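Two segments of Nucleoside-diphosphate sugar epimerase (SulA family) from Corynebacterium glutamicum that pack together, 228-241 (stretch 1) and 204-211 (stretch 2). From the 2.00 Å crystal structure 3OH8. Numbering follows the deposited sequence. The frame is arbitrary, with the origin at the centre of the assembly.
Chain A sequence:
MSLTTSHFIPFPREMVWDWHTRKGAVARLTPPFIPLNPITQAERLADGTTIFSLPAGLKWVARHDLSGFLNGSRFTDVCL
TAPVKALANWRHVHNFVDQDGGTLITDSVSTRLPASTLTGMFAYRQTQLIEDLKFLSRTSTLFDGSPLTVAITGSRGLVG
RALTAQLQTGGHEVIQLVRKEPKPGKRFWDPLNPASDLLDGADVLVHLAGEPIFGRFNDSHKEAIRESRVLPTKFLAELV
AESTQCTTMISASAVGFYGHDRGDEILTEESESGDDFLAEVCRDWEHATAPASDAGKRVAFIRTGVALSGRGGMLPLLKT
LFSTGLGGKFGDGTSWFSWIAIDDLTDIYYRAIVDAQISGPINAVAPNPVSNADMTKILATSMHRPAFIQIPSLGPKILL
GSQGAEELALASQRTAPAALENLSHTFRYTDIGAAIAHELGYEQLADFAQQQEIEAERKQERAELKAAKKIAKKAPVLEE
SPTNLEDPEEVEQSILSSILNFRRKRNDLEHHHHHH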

# COMPACT_ATOMS: atom_id res chain seq x y z
N SER A 228 1.50 -25.44 5.38
CA SER A 228 1.96 -24.10 5.02
C SER A 228 1.21 -23.01 5.78
O SER A 228 1.78 -21.97 6.10
CB SER A 228 1.83 -23.87 3.51
OG SER A 228 0.47 -23.95 3.08
N ARG A 229 -0.06 -23.27 6.10
CA ARG A 229 -0.93 -22.26 6.69
C ARG A 229 -1.26 -22.55 8.14
O ARG A 229 -1.05 -21.71 9.01
CB ARG A 229 -2.23 -22.16 5.90
CG ARG A 229 -2.53 -20.78 5.33
CD ARG A 229 -3.36 -20.89 4.05
NE ARG A 229 -3.28 -19.75 3.14
CZ ARG A 229 -2.36 -18.78 3.17
NH1 ARG A 229 -1.38 -18.77 4.07
NH2 ARG A 229 -2.41 -17.80 2.27
N VAL A 230 -1.80 -23.74 8.41
CA VAL A 230 -2.36 -24.03 9.73
C VAL A 230 -1.32 -24.25 10.82
O VAL A 230 -1.36 -23.58 11.84
CB VAL A 230 -3.36 -25.20 9.66
CG1 VAL A 230 -3.85 -25.61 11.06
CG2 VAL A 230 -4.53 -24.83 8.76
N LEU A 231 -0.39 -25.19 10.62
CA LEU A 231 0.66 -25.43 11.61
C LEU A 231 1.58 -24.19 11.88
O LEU A 231 1.84 -23.84 13.04
CB LEU A 231 1.49 -26.66 11.22
CG LEU A 231 1.27 -27.99 11.97
CD1 LEU A 231 -0.13 -28.12 12.54
CD2 LEU A 231 1.60 -29.19 11.09
N PRO A 232 2.08 -23.54 10.83
CA PRO A 232 2.93 -22.38 11.12
C PRO A 232 2.18 -21.31 11.92
O PRO A 232 2.79 -20.62 12.76
CB PRO A 232 3.31 -21.86 9.74
CG PRO A 232 3.21 -23.08 8.83
CD PRO A 232 2.08 -23.89 9.39
N THR A 233 0.89 -21.16 11.66
CA THR A 233 0.08 -20.15 12.35
C THR A 233 -0.02 -20.49 13.82
O THR A 233 0.04 -19.61 14.68
CB THR A 233 -1.34 -20.04 11.73
OG1 THR A 233 -1.24 -19.50 10.40
CG2 THR A 233 -2.20 -19.13 12.55
N LYS A 234 -0.16 -21.78 14.12
CA LYS A 234 -0.27 -22.24 15.50
C LYS A 234 1.04 -22.04 16.26
O LYS A 234 1.04 -21.60 17.42
CB LYS A 234 -0.68 -23.71 15.54
CG LYS A 234 -0.99 -24.22 16.94
CD LYS A 234 -1.32 -25.71 16.89
CE LYS A 234 -1.44 -26.29 18.29
NZ LYS A 234 -1.70 -27.76 18.24
N PHE A 235 2.15 -22.39 15.62
CA PHE A 235 3.44 -22.27 16.28
C PHE A 235 3.74 -20.81 16.59
O PHE A 235 4.26 -20.48 17.65
CB PHE A 235 4.54 -22.94 15.44
CG PHE A 235 4.32 -24.42 15.22
CD1 PHE A 235 3.47 -25.14 16.05
CD2 PHE A 235 4.95 -25.09 14.17
CE1 PHE A 235 3.26 -26.51 15.85
CE2 PHE A 235 4.75 -26.45 13.97
CZ PHE A 235 3.90 -27.16 14.82
N LEU A 236 3.37 -19.92 15.67
CA LEU A 236 3.56 -18.49 15.91
C LEU A 236 2.65 -18.04 17.07
O LEU A 236 3.06 -17.28 17.94
CB LEU A 236 3.23 -17.70 14.64
CG LEU A 236 4.32 -17.06 13.76
CD1 LEU A 236 5.74 -17.07 14.36
CD2 LEU A 236 4.29 -17.70 12.41
N ALA A 237 1.41 -18.51 17.06
CA ALA A 237 0.47 -18.15 18.13
C ALA A 237 1.00 -18.57 19.49
O ALA A 237 0.85 -17.85 20.48
CB ALA A 237 -0.90 -18.75 17.87
N GLU A 238 1.64 -19.73 19.55
CA GLU A 238 2.25 -20.18 20.79
C GLU A 238 3.33 -19.23 21.26
O GLU A 238 3.43 -18.92 22.44
CB GLU A 238 2.79 -21.61 20.65
CG GLU A 238 1.66 -22.63 20.49
CD GLU A 238 2.15 -24.04 20.21
OE1 GLU A 238 3.37 -24.24 20.05
OE2 GLU A 238 1.29 -24.95 20.14
N LEU A 239 4.17 -18.77 20.33
CA LEU A 239 5.21 -17.82 20.69
C LEU A 239 4.58 -16.53 21.19
O LEU A 239 5.08 -15.91 22.14
CB LEU A 239 6.14 -17.55 19.50
CG LEU A 239 7.01 -18.73 19.05
CD1 LEU A 239 7.87 -18.32 17.85
CD2 LEU A 239 7.88 -19.25 20.19
N VAL A 240 3.48 -16.12 20.57
CA VAL A 240 2.78 -14.93 21.03
C VAL A 240 2.31 -15.18 22.46
O VAL A 240 2.51 -14.34 23.35
CB VAL A 240 1.59 -14.57 20.12
CG1 VAL A 240 0.75 -13.46 20.75
CG2 VAL A 240 2.08 -14.14 18.75
N ALA A 241 1.71 -16.34 22.69
CA ALA A 241 1.25 -16.70 24.02
C ALA A 241 2.39 -16.61 25.03
O ALA A 241 2.20 -16.11 26.14
CB ALA A 241 0.67 -18.11 24.00
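Stretch 2 204-211: VLVHLAGE

Stretch 2 runs against one side of the helical segment 228-241, part of a longer helix, in nearly the opposite direction. Its first four residues, Val204 to His207, are an extended β-strand whose axis makes an angle of 174° with that of the helix and approaches it to 10.1 Å; from Leu208 onward the chain leaves the strand and continues as a loop past the N-terminal part of stretch 1. Because the two directions are antiparallel, the start of stretch 1 meets the end of stretch 2, and the contact buries 362 Å² in all.

At the start of stretch 1, where the helix has a wider π-type turn over residues 228-230, Arg229 faces the loop. Its CA lies 7.0 Å from the CA of Gly210, and although its CA-to-CB bond points sideways, the long side chain brings its guanidinium to the loop backbone. Arg229 NH1 donates a weak hydrogen bond to Ala209 O (3.3 Å), and Arg229 NH2 lies 3.4 Å from Glu211 O; both carbonyl oxygens sit at the edge of the guanidinium, near its plane. Gly210 CA is 3.5 Å from Arg229 NH1. An ideal CB on Gly210 would fall 2.0 Å from Arg229 NH1, and it would also be jammed against the carbonyl oxygen of Ala209, so the backbone angles alone already call for glycine.

Val230 and Leu231 make no contact with stretch 2. At Pro232 the helix is kinked, since the proline nitrogen has no bond to the preceding turn. Thr233 follows, with its CA 7.6 Å from the CA of His207, the last residue of the strand. The Thr233 hydroxyl is directed back along the helix, where OG1 donates to Arg229 O (2.6 Å in the model, with the position of OG1 less certain), and it lies at the edge of the His207 ring.

One turn of helix further on, Leu236 points toward the strand and bridges two of its residues. Leu236 CD2 sits over one face of the His207 imidazole, 4.1 Å from the ring centroid and 23° off the ring normal, a CH-π contact. Leu236 CG also packs against Leu205 CD2 at 3.9 Å.

Val240, a further turn along, completes the apolar part of the contact, its CG2 lying 3.6 Å from Leu205 CD2. Leu205 and His207 both point toward the helix, whereas the CA-to-CB bond of Val204 points away and Val206 is out of reach, as the alternation of a β-strand requires.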

# COMPACT_ATOMS: atom_id res chain seq x y z
N VAL A 204 3.85 -6.34 18.67
CA VAL A 204 2.76 -6.92 17.89
C VAL A 204 3.31 -7.88 16.86
O VAL A 204 4.36 -7.63 16.28
CB VAL A 204 1.99 -5.82 17.13
CG1 VAL A 204 0.84 -6.42 16.31
CG2 VAL A 204 1.45 -4.77 18.10
N LEU A 205 2.60 -8.98 16.62
CA LEU A 205 2.94 -9.86 15.51
C LEU A 205 1.92 -9.70 14.40
O LEU A 205 0.72 -9.82 14.63
CB LEU A 205 2.96 -11.33 15.95
CG LEU A 205 3.04 -12.31 14.76
CD1 LEU A 205 4.40 -12.19 14.03
CD2 LEU A 205 2.76 -13.75 15.21
N VAL A 206 2.39 -9.45 13.18
CA VAL A 206 1.51 -9.50 12.02
C VAL A 206 1.87 -10.71 11.16
O VAL A 206 2.99 -10.81 10.65
CB VAL A 206 1.60 -8.20 11.18
CG1 VAL A 206 0.69 -8.29 9.94
CG2 VAL A 206 1.19 -7.03 12.04
N HIS A 207 0.92 -11.64 11.03
CA HIS A 207 1.17 -12.89 10.30
C HIS A 207 0.47 -12.85 8.96
O HIS A 207 -0.75 -13.06 8.86
CB HIS A 207 0.68 -14.10 11.10
CG HIS A 207 1.02 -15.40 10.46
ND1 HIS A 207 0.18 -16.50 10.50
CD2 HIS A 207 2.10 -15.79 9.75
CE1 HIS A 207 0.74 -17.50 9.84
NE2 HIS A 207 1.91 -17.10 9.38
N LEU A 208 1.26 -12.57 7.93
CA LEU A 208 0.77 -12.33 6.59
C LEU A 208 1.23 -13.42 5.63
O LEU A 208 0.69 -13.54 4.53
CB LEU A 208 1.32 -11.01 6.08
CG LEU A 208 0.59 -9.73 6.45
CD1 LEU A 208 1.31 -8.56 5.80
CD2 LEU A 208 -0.81 -9.84 5.93
N ALA A 209 2.23 -14.21 6.03
CA ALA A 209 2.86 -15.16 5.11
C ALA A 209 1.86 -16.08 4.43
O ALA A 209 0.95 -16.62 5.07
CB ALA A 209 3.92 -15.96 5.82
N GLY A 210 2.03 -16.27 3.12
CA GLY A 210 1.18 -17.16 2.35
C GLY A 210 0.65 -16.53 1.08
O GLY A 210 0.47 -15.31 0.99
N GLU A 211 0.41 -17.38 0.08
CA GLU A 211 -0.11 -16.93 -1.20
C GLU A 211 -1.59 -17.29 -1.35
O GLU A 211 -2.47 -16.57 -0.88
CB GLU A 211 0.70 -17.51 -2.35